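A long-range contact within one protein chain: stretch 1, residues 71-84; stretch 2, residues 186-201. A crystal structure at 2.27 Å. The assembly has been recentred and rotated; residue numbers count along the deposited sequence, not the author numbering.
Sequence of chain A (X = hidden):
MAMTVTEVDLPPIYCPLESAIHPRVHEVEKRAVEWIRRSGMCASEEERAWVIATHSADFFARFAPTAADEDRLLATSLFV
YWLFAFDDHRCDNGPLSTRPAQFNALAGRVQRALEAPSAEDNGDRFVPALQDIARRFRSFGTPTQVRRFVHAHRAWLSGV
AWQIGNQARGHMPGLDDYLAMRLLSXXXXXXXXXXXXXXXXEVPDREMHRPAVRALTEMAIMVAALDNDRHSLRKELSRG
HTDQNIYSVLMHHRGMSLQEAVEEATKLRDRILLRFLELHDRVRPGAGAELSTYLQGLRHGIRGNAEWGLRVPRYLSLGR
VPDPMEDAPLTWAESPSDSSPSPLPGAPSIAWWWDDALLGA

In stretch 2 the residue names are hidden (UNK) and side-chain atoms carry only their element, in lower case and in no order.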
ATOM      1  N   ASP A  71      17.313 -16.692 -13.096  1.00 32.92           N
ATOM      2  CA  ASP A  71      16.399 -17.010 -12.053  1.00 36.98           C
ATOM      3  C   ASP A  71      15.629 -15.783 -11.643  1.00 35.61           C
ATOM      4  O   ASP A  71      14.541 -15.889 -11.197  1.00 34.29           O
ATOM      5  CB  ASP A  71      17.090 -17.620 -10.847  1.00 38.07           C
ATOM      6  CG  ASP A  71      17.898 -18.839 -11.174  1.00 40.01           C
ATOM      7  OD1 ASP A  71      17.594 -19.591 -12.078  1.00 39.48           O
ATOM      8  OD2 ASP A  71      18.871 -19.042 -10.488  1.00 43.11           O
ATOM      9  N   ARG A  72      16.216 -14.619 -11.788  1.00 32.78           N
ATOM     10  CA  ARG A  72      15.520 -13.356 -11.415  1.00 31.37           C
ATOM     11  C   ARG A  72      14.448 -13.053 -12.458  1.00 29.81           C
ATOM     12  O   ARG A  72      13.355 -12.651 -12.063  1.00 28.06           O
ATOM     13  CB  ARG A  72      16.496 -12.196 -11.273  1.00 31.94           C
ATOM     14  CG  ARG A  72      17.379 -12.291 -10.041  1.00 35.14           C
ATOM     15  CD  ARG A  72      18.389 -11.166 -10.101  1.00 34.81           C
ATOM     16  NE  ARG A  72      19.194 -11.080  -8.905  1.00 35.42           N
ATOM     17  CZ  ARG A  72      19.067 -10.188  -7.924  1.00 39.43           C
ATOM     18  NH1 ARG A  72      18.084  -9.285  -7.889  1.00 36.26           N
ATOM     19  NH2 ARG A  72      19.944 -10.239  -6.938  1.00 36.17           N
ATOM     20  N   LEU A  73      14.743 -13.273 -13.743  1.00 29.29           N
ATOM     21  CA  LEU A  73      13.764 -13.050 -14.831  1.00 29.43           C
ATOM     22  C   LEU A  73      12.658 -14.090 -14.694  1.00 31.57           C
ATOM     23  O   LEU A  73      11.500 -13.770 -15.030  1.00 31.63           O
ATOM     24  CB  LEU A  73      14.453 -13.132 -16.199  1.00 30.85           C
ATOM     25  CG  LEU A  73      13.532 -12.955 -17.397  1.00 31.28           C
ATOM     26  CD1 LEU A  73      12.785 -11.619 -17.320  1.00 33.43           C
ATOM     27  CD2 LEU A  73      14.307 -13.051 -18.686  1.00 31.94           C
ATOM     28  N   LEU A  74      12.998 -15.304 -14.246  1.00 31.11           N
ATOM     29  CA  LEU A  74      11.973 -16.357 -14.057  1.00 31.82           C
ATOM     30  C   LEU A  74      11.011 -15.917 -12.951  1.00 26.48           C
ATOM     31  O   LEU A  74       9.807 -15.952 -13.187  1.00 27.39           O
ATOM     32  CB  LEU A  74      12.615 -17.709 -13.721  1.00 34.10           C
ATOM     33  CG  LEU A  74      11.628 -18.814 -13.340  1.00 35.50           C
ATOM     34  CD1 LEU A  74      10.577 -18.993 -14.435  1.00 34.99           C
ATOM     35  CD2 LEU A  74      12.377 -20.117 -13.062  1.00 38.27           C
ATOM     36  N   ALA A  75      11.532 -15.547 -11.787  1.00 25.45           N
ATOM     37  CA  ALA A  75      10.709 -15.240 -10.596  1.00 26.97           C
ATOM     38  C   ALA A  75       9.747 -14.088 -10.931  1.00 28.08           C
ATOM     39  O   ALA A  75       8.532 -14.219 -10.685  1.00 27.65           O
ATOM     40  CB  ALA A  75      11.602 -14.922  -9.432  1.00 26.15           C
ATOM     41  N   THR A  76      10.252 -13.016 -11.534  1.00 27.83           N
ATOM     42  CA  THR A  76       9.415 -11.843 -11.904  1.00 28.26           C
ATOM     43  C   THR A  76       8.419 -12.279 -12.988  1.00 27.79           C
ATOM     44  O   THR A  76       7.245 -11.934 -12.852  1.00 26.96           O
ATOM     45  CB  THR A  76      10.302 -10.659 -12.279  1.00 27.60           C
ATOM     46  OG1 THR A  76      11.137 -11.085 -13.353  1.00 26.14           O
ATOM     47  CG2 THR A  76      11.147 -10.183 -11.118  1.00 27.64           C
ATOM     48  N   SER A  77       8.836 -13.081 -13.978  1.00 26.78           N
ATOM     49  CA  SER A  77       7.904 -13.619 -15.010  1.00 28.78           C
ATOM     50  C   SER A  77       6.773 -14.431 -14.353  1.00 28.91           C
ATOM     51  O   SER A  77       5.635 -14.271 -14.754  1.00 27.22           O
ATOM     52  CB  SER A  77       8.631 -14.420 -16.053  1.00 30.90           C
ATOM     53  OG  SER A  77       9.392 -13.566 -16.895  1.00 35.31           O
ATOM     54  N   LEU A  78       7.060 -15.262 -13.355  1.00 29.27           N
ATOM     55  CA  LEU A  78       6.006 -16.041 -12.634  1.00 29.62           C
ATOM     56  C   LEU A  78       4.922 -15.104 -12.090  1.00 29.69           C
ATOM     57  O   LEU A  78       3.719 -15.395 -12.267  1.00 28.03           O
ATOM     58  CB  LEU A  78       6.656 -16.843 -11.506  1.00 29.67           C
ATOM     59  CG  LEU A  78       7.622 -17.938 -11.965  1.00 28.42           C
ATOM     60  CD1 LEU A  78       8.043 -18.790 -10.787  1.00 27.63           C
ATOM     61  CD2 LEU A  78       6.992 -18.803 -13.044  1.00 28.17           C
ATOM     62  N   PHE A  79       5.304 -14.010 -11.436  1.00 28.60           N
ATOM     63  CA  PHE A  79       4.297 -13.078 -10.876  1.00 27.85           C
ATOM     64  C   PHE A  79       3.440 -12.525 -12.005  1.00 26.58           C
ATOM     65  O   PHE A  79       2.303 -12.176 -11.735  1.00 27.17           O
ATOM     66  CB  PHE A  79       4.871 -11.894 -10.104  1.00 25.78           C
ATOM     67  CG  PHE A  79       3.775 -10.965  -9.645  1.00 24.16           C
ATOM     68  CD1 PHE A  79       2.920 -11.337  -8.617  1.00 24.53           C
ATOM     69  CD2 PHE A  79       3.565  -9.750 -10.265  1.00 23.73           C
ATOM     70  CE1 PHE A  79       1.911 -10.489  -8.178  1.00 21.61           C
ATOM     71  CE2 PHE A  79       2.496  -8.946  -9.885  1.00 25.88           C
ATOM     72  CZ  PHE A  79       1.672  -9.322  -8.843  1.00 22.62           C
ATOM     73  N   VAL A  80       3.967 -12.376 -13.217  1.00 30.04           N
ATOM     74  CA  VAL A  80       3.114 -11.835 -14.320  1.00 29.07           C
ATOM     75  C   VAL A  80       2.063 -12.892 -14.684  1.00 29.79           C
ATOM     76  O   VAL A  80       0.894 -12.469 -14.937  1.00 25.65           O
ATOM     77  CB  VAL A  80       3.895 -11.373 -15.556  1.00 28.15           C
ATOM     78  CG1 VAL A  80       2.932 -10.990 -16.686  1.00 28.92           C
ATOM     79  CG2 VAL A  80       4.822 -10.219 -15.219  1.00 27.95           C
ATOM     80  N   TYR A  81       2.431 -14.186 -14.690  1.00 25.20           N
ATOM     81  CA  TYR A  81       1.460 -15.301 -14.908  1.00 27.15           C
ATOM     82  C   TYR A  81       0.390 -15.246 -13.805  1.00 27.87           C
ATOM     83  O   TYR A  81      -0.851 -15.261 -14.080  1.00 28.98           O
ATOM     84  CB  TYR A  81       2.155 -16.666 -14.943  1.00 26.35           C
ATOM     85  CG  TYR A  81       2.890 -16.970 -16.226  1.00 28.83           C
ATOM     86  CD1 TYR A  81       2.206 -17.293 -17.380  1.00 31.26           C
ATOM     87  CD2 TYR A  81       4.270 -16.927 -16.291  1.00 30.98           C
ATOM     88  CE1 TYR A  81       2.873 -17.566 -18.570  1.00 34.58           C
ATOM     89  CE2 TYR A  81       4.951 -17.230 -17.458  1.00 33.74           C
ATOM     90  CZ  TYR A  81       4.249 -17.538 -18.603  1.00 30.94           C
ATOM     91  OH  TYR A  81       4.908 -17.778 -19.752  1.00 33.67           O
ATOM     92  N   TRP A  82       0.869 -15.228 -12.570  1.00 25.46           N
ATOM     93  CA  TRP A  82       0.039 -15.184 -11.348  1.00 27.54           C
ATOM     94  C   TRP A  82      -0.959 -14.047 -11.463  1.00 28.05           C
ATOM     95  O   TRP A  82      -2.119 -14.283 -11.206  1.00 29.91           O
ATOM     96  CB  TRP A  82       0.903 -14.996 -10.110  1.00 27.34           C
ATOM     97  CG  TRP A  82       0.096 -15.111  -8.865  1.00 28.09           C
ATOM     98  CD1 TRP A  82      -0.197 -16.244  -8.158  1.00 28.71           C
ATOM     99  CD2 TRP A  82      -0.556 -14.032  -8.195  1.00 27.84           C
ATOM    100  NE1 TRP A  82      -0.951 -15.932  -7.065  1.00 26.71           N
ATOM    101  CE2 TRP A  82      -1.213 -14.586  -7.080  1.00 28.13           C
ATOM    102  CE3 TRP A  82      -0.638 -12.658  -8.422  1.00 27.34           C
ATOM    103  CZ2 TRP A  82      -1.939 -13.794  -6.197  1.00 28.12           C
ATOM    104  CZ3 TRP A  82      -1.386 -11.889  -7.566  1.00 27.45           C
ATOM    105  CH2 TRP A  82      -2.016 -12.447  -6.462  1.00 27.12           C
ATOM    106  N   LEU A  83      -0.487 -12.860 -11.825  1.00 30.98           N
ATOM    107  CA  LEU A  83      -1.312 -11.643 -11.921  1.00 33.12           C
ATOM    108  C   LEU A  83      -2.411 -11.870 -12.949  1.00 33.94           C
ATOM    109  O   LEU A  83      -3.567 -11.576 -12.619  1.00 34.22           O
ATOM    110  CB  LEU A  83      -0.446 -10.439 -12.292  1.00 38.28           C
ATOM    111  CG  LEU A  83      -1.195  -9.123 -12.523  1.00 38.11           C
ATOM    112  CD1 LEU A  83      -1.517  -8.433 -11.209  1.00 36.48           C
ATOM    113  CD2 LEU A  83      -0.355  -8.228 -13.409  1.00 41.71           C
ATOM    114  N   PHE A  84      -2.092 -12.354 -14.145  1.00 35.30           N
ATOM    115  CA  PHE A  84      -3.129 -12.570 -15.191  1.00 39.49           C
ATOM    116  C   PHE A  84      -4.162 -13.572 -14.657  1.00 36.25           C
ATOM    117  O   PHE A  84      -5.369 -13.350 -14.787  1.00 30.27           O
ATOM    118  CB  PHE A  84      -2.524 -12.996 -16.533  1.00 43.85           C
ATOM    119  CG  PHE A  84      -1.840 -11.885 -17.287  1.00 50.99           C
ATOM    120  CD1 PHE A  84      -2.373 -10.602 -17.320  1.00 57.93           C
ATOM    121  CD2 PHE A  84      -0.652 -12.120 -17.963  1.00 52.46           C
ATOM    122  CE1 PHE A  84      -1.732  -9.588 -18.015  1.00 63.27           C
ATOM    123  CE2 PHE A  84      -0.020 -11.108 -18.674  1.00 52.00           C
ATOM    124  CZ  PHE A  84      -0.563  -9.845 -18.699  1.00 61.09           C
ATOM    125  N   UNK A 186      -4.912  -1.818 -13.130  1.00 29.40           N
ATOM    126  CA  UNK A 186      -4.338  -2.506 -14.315  1.00 31.17           C
ATOM    127  C   UNK A 186      -3.053  -3.265 -13.966  1.00 27.57           C
ATOM    128  O   UNK A 186      -2.615  -3.951 -14.834  1.00 31.75           O
ATOM    129  c   UNK A 186      -4.116  -1.545 -15.464  1.00 30.59           C
ATOM    130  N   UNK A 187      -2.499  -3.193 -12.750  1.00 28.18           N
ATOM    131  CA  UNK A 187      -1.370  -4.052 -12.323  1.00 28.74           C
ATOM    132  C   UNK A 187       0.038  -3.556 -12.694  1.00 29.51           C
ATOM    133  O   UNK A 187       1.026  -4.357 -12.547  1.00 26.36           O
ATOM    134  N   UNK A 188       0.158  -2.284 -13.084  1.00 27.05           N
ATOM    135  CA  UNK A 188       1.404  -1.654 -13.534  1.00 27.35           C
ATOM    136  C   UNK A 188       2.343  -1.362 -12.374  1.00 28.85           C
ATOM    137  O   UNK A 188       3.548  -1.373 -12.613  1.00 24.02           O
ATOM    138  N   UNK A 189       1.825  -1.050 -11.180  1.00 24.49           N
ATOM    139  CA  UNK A 189       2.693  -0.722 -10.023  1.00 26.29           C
ATOM    140  C   UNK A 189       3.578  -1.913  -9.702  1.00 25.05           C
ATOM    141  O   UNK A 189       4.792  -1.761  -9.704  1.00 27.76           O
ATOM    142  c   UNK A 189       2.441   2.290  -8.805  1.00 27.02           C
ATOM    143  o   UNK A 189       2.019   3.455  -8.871  1.00 28.60           O
ATOM    144  o   UNK A 189       3.631   2.013  -8.604  1.00 28.95           O
ATOM    145  c   UNK A 189       1.911  -0.249  -8.801  1.00 25.60           C
ATOM    146  c   UNK A 189       1.421   1.173  -8.958  1.00 27.10           C
ATOM    147  N   UNK A 190       3.020  -3.094  -9.354  1.00 24.82           N
ATOM    148  CA  UNK A 190       3.838  -4.259  -9.028  1.00 23.42           C
ATOM    149  C   UNK A 190       4.599  -4.827 -10.235  1.00 23.80           C
ATOM    150  O   UNK A 190       5.622  -5.408 -10.007  1.00 25.85           O
ATOM    151  c   UNK A 190       2.784  -5.208  -8.449  1.00 22.36           C
ATOM    152  c   UNK A 190       1.582  -3.368  -9.225  1.00 24.56           C
ATOM    153  c   UNK A 190       1.540  -4.867  -9.210  1.00 23.63           C
ATOM    154  N   UNK A 191       4.107  -4.648 -11.469  1.00 23.20           N
ATOM    155  CA  UNK A 191       4.839  -5.042 -12.701  1.00 25.28           C
ATOM    156  C   UNK A 191       6.169  -4.263 -12.803  1.00 26.32           C
ATOM    157  O   UNK A 191       7.256  -4.889 -12.964  1.00 27.17           O
ATOM    158  c   UNK A 191       4.685  -5.329 -15.229  1.00 24.59           C
ATOM    159  c   UNK A 191       3.985  -4.877 -13.968  1.00 23.99           C
ATOM    160  o   UNK A 191       2.821  -5.670 -13.814  1.00 23.97           O
ATOM    161  N   UNK A 192       6.100  -2.940 -12.709  1.00 25.96           N
ATOM    162  CA  UNK A 192       7.251  -2.026 -12.866  1.00 26.25           C
ATOM    163  C   UNK A 192       8.176  -2.154 -11.646  1.00 26.82           C
ATOM    164  O   UNK A 192       9.424  -2.021 -11.794  1.00 24.15           O
ATOM    165  c   UNK A 192       5.699  -0.231 -17.362  1.00 29.41           C
ATOM    166  c   UNK A 192       7.328  -0.422 -15.632  1.00 28.98           C
ATOM    167  c   UNK A 192       5.039  -0.462 -15.069  1.00 30.87           C
ATOM    168  c   UNK A 192       4.712  -0.332 -16.414  1.00 31.42           C
ATOM    169  c   UNK A 192       6.351  -0.475 -14.655  1.00 26.37           C
ATOM    170  c   UNK A 192       6.723  -0.629 -13.200  1.00 27.84           C
ATOM    171  c   UNK A 192       7.008  -0.285 -16.974  1.00 27.69           C
ATOM    172  N   UNK A 193       7.615  -2.463 -10.477  1.00 25.96           N
ATOM    173  CA  UNK A 193       8.393  -2.577  -9.218  1.00 28.34           C
ATOM    174  C   UNK A 193       9.229  -3.865  -9.247  1.00 27.45           C
ATOM    175  O   UNK A 193      10.032  -4.014  -8.349  1.00 29.86           O
ATOM    176  c   UNK A 193       7.484  -2.556  -7.992  1.00 27.83           C
ATOM    177  N   UNK A 194       9.016  -4.778 -10.202  1.00 26.50           N
ATOM    178  CA  UNK A 194       9.867  -5.991 -10.372  1.00 26.70           C
ATOM    179  C   UNK A 194      11.087  -5.731 -11.274  1.00 25.91           C
ATOM    180  O   UNK A 194      11.912  -6.639 -11.368  1.00 28.18           O
ATOM    181  c   UNK A 194       7.936  -7.607 -10.153  1.00 27.56           C
ATOM    182  s   UNK A 194       7.375  -9.147 -10.823  1.00 26.23           S
ATOM    183  c   UNK A 194       9.080  -7.139 -10.993  1.00 27.39           C
ATOM    184  c   UNK A 194       6.595  -8.663 -12.358  1.00 24.36           C
ATOM    185  N   UNK A 195      11.247  -4.575 -11.891  1.00 25.73           N
ATOM    186  CA  UNK A 195      12.401  -4.293 -12.737  1.00 24.15           C
ATOM    187  C   UNK A 195      13.733  -4.464 -12.016  1.00 27.57           C
ATOM    188  O   UNK A 195      14.587  -5.130 -12.473  1.00 28.60           O
ATOM    189  c   UNK A 195      11.379  -2.642 -14.538  1.00 21.88           C
ATOM    190  c   UNK A 195      12.314  -2.917 -13.373  1.00 22.33           C
ATOM    191  c   UNK A 195      11.737  -3.419 -15.782  1.00 23.45           C
ATOM    192  c   UNK A 195      11.160  -1.181 -14.862  1.00 20.10           C
ATOM    193  N   UNK A 196      13.838  -3.856 -10.861  1.00 29.65           N
ATOM    194  CA  UNK A 196      14.976  -3.884  -9.994  1.00 32.79           C
ATOM    195  C   UNK A 196      15.350  -5.283  -9.579  1.00 30.68           C
ATOM    196  O   UNK A 196      16.482  -5.606  -9.442  1.00 31.49           O
ATOM    197  o   UNK A 196      14.016  -1.137  -6.637  1.00 35.76           O
ATOM    198  c   UNK A 196      15.182  -1.878  -8.506  1.00 39.15           C
ATOM    199  c   UNK A 196      14.552  -3.182  -8.731  1.00 38.19           C
ATOM    200  o   UNK A 196      16.096  -1.506  -6.437  1.00 38.10           O
ATOM    201  c   UNK A 196      15.082  -1.485  -7.088  1.00 38.59           C
ATOM    202  N   UNK A 197      14.334  -6.068  -9.318  1.00 28.83           N
ATOM    203  CA  UNK A 197      14.450  -7.483  -8.868  1.00 28.81           C
ATOM    204  C   UNK A 197      14.981  -8.318 -10.041  1.00 28.42           C
ATOM    205  O   UNK A 197      15.860  -9.156  -9.815  1.00 27.82           O
ATOM    206  c   UNK A 197      12.733  -7.159  -7.039  1.00 29.98           C
ATOM    207  c   UNK A 197      13.109  -7.975  -8.287  1.00 28.82           C
ATOM    208  c   UNK A 197      11.407  -7.513  -6.444  1.00 31.04           C
ATOM    209  c   UNK A 197      13.165  -9.457  -7.986  1.00 25.63           C
ATOM    210  N   UNK A 198      14.497  -8.133 -11.240  1.00 26.65           N
ATOM    211  CA  UNK A 198      14.958  -8.924 -12.347  1.00 29.06           C
ATOM    212  C   UNK A 198      16.415  -8.645 -12.694  1.00 32.03           C
ATOM    213  O   UNK A 198      17.204  -9.506 -12.881  1.00 28.73           O
ATOM    214  c   UNK A 198      14.103  -8.664 -13.550  1.00 28.14           C
ATOM    215  N   UNK A 199      16.701  -7.372 -12.677  1.00 30.56           N
ATOM    216  CA  UNK A 199      17.919  -6.721 -13.033  1.00 29.82           C
ATOM    217  C   UNK A 199      19.052  -6.741 -11.993  1.00 31.95           C
ATOM    218  O   UNK A 199      20.172  -6.824 -12.333  1.00 32.64           O
ATOM    219  o   UNK A 199      17.344  -5.143 -14.804  1.00 28.95           O
ATOM    220  c   UNK A 199      17.416  -5.319 -13.401  1.00 28.15           C
ATOM    221  c   UNK A 199      18.056  -4.267 -12.775  1.00 27.79           C
ATOM    222  N   UNK A 200      18.726  -6.685 -10.720  1.00 33.42           N
ATOM    223  CA  UNK A 200      19.708  -6.669  -9.670  1.00 36.32           C
ATOM    224  C   UNK A 200      20.275  -5.314  -9.339  1.00 37.75           C
ATOM    225  O   UNK A 200      20.975  -5.152  -8.398  1.00 41.12           O
ATOM    226  N   UNK A 201      19.953  -4.338 -10.148  1.00 40.89           N
ATOM    227  CA  UNK A 201      20.436  -2.951 -10.007  1.00 43.45           C
ATOM    228  C   UNK A 201      19.604  -2.235  -8.914  1.00 37.77           C
ATOM    229  O   UNK A 201      18.643  -1.565  -9.283  1.00 44.54           O
ATOM    230  c   UNK A 201      20.416  -2.294 -11.384  1.00 39.05           C
TER

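Position 186 carries one carbon, pointing away from stretch 1: Ala186. Position 187 has no side-chain atoms, and its phi is positive, 85°; an ideal CB would lie a tight 3.1 Å from Leu83 CD2. Both point to Gly187, which occupies the N-cap position, right before a helix. Position 188 is equally bare, though a CB there would meet nothing of stretch 1; absence of atoms alone makes it Gly188.

Position 189 has three carbons, the third bearing two oxygens, out of reach of stretch 1. An acid of that length is Glu189. At 190, three carbons close a ring onto the backbone N, and CB lies 4.0 Å from Phe79 CE2: Pro190. At 191 the first carbon carries an oxygen and a carbon, the mark of Thr191. Its OG1 donates to Gly187 O at 2.6 Å, tying the side chain back to the residue just before its helix, and sits 4.1 Å from Leu83 CD2.

Position 192 shows one carbon and a six-carbon ring without oxygen, turned out of reach: Phe192. Position 193, with a single carbon, is Ala193. Position 194 is an unbranched run of two carbons, a sulfur and a carbon, which only methionine matches. The SD of Met194 lies 3.6 Å from Thr76 CB and 3.8 Å from Phe79 CB, while its CE reaches Thr76 O at 3.4 Å and Val80 CG2 at 3.7 Å.

Position 195 has four carbons forked at the second, pointing away: Leu195. Position 196 repeats the three-carbon acid, also directed away: Glu196. Position 197 has four carbons forked at the first, with one two-carbon arm, hence Ile197; its CG2 meets Thr76 CG2 at 3.8 Å. The lone carbon of 198, 3.8 Å from Thr76 OG1, gives Ala198. Position 199 pairs one oxygen and one carbon on its first carbon: Thr199, facing away. Position 200 is bare, with phi 85°; a CB would jam against the preceding carbonyl, so Gly200. Position 201, with one carbon and no contact, is Ala201.

The rule is a graded seam. Helix 195-199 runs at 150° to helix 71-84, close to antiparallel. Where the backbones come nearest, Arg72 CA to Ala198 CA at 4.6 Å, stretch 2 offers a single methyl; where they part to 6.1 Å between Thr76 CA and Met194 CA, the long thioether fills the space. The one hydrogen bond across the stretches lies at one end: Arg72 NH1 donates to Ile197 O at 2.9 Å, nearly straight at 171°, with Gly200 CA over one guanidinium face.

Stretch 2, residues 186-201: AGGEPTFAMLEIATGA
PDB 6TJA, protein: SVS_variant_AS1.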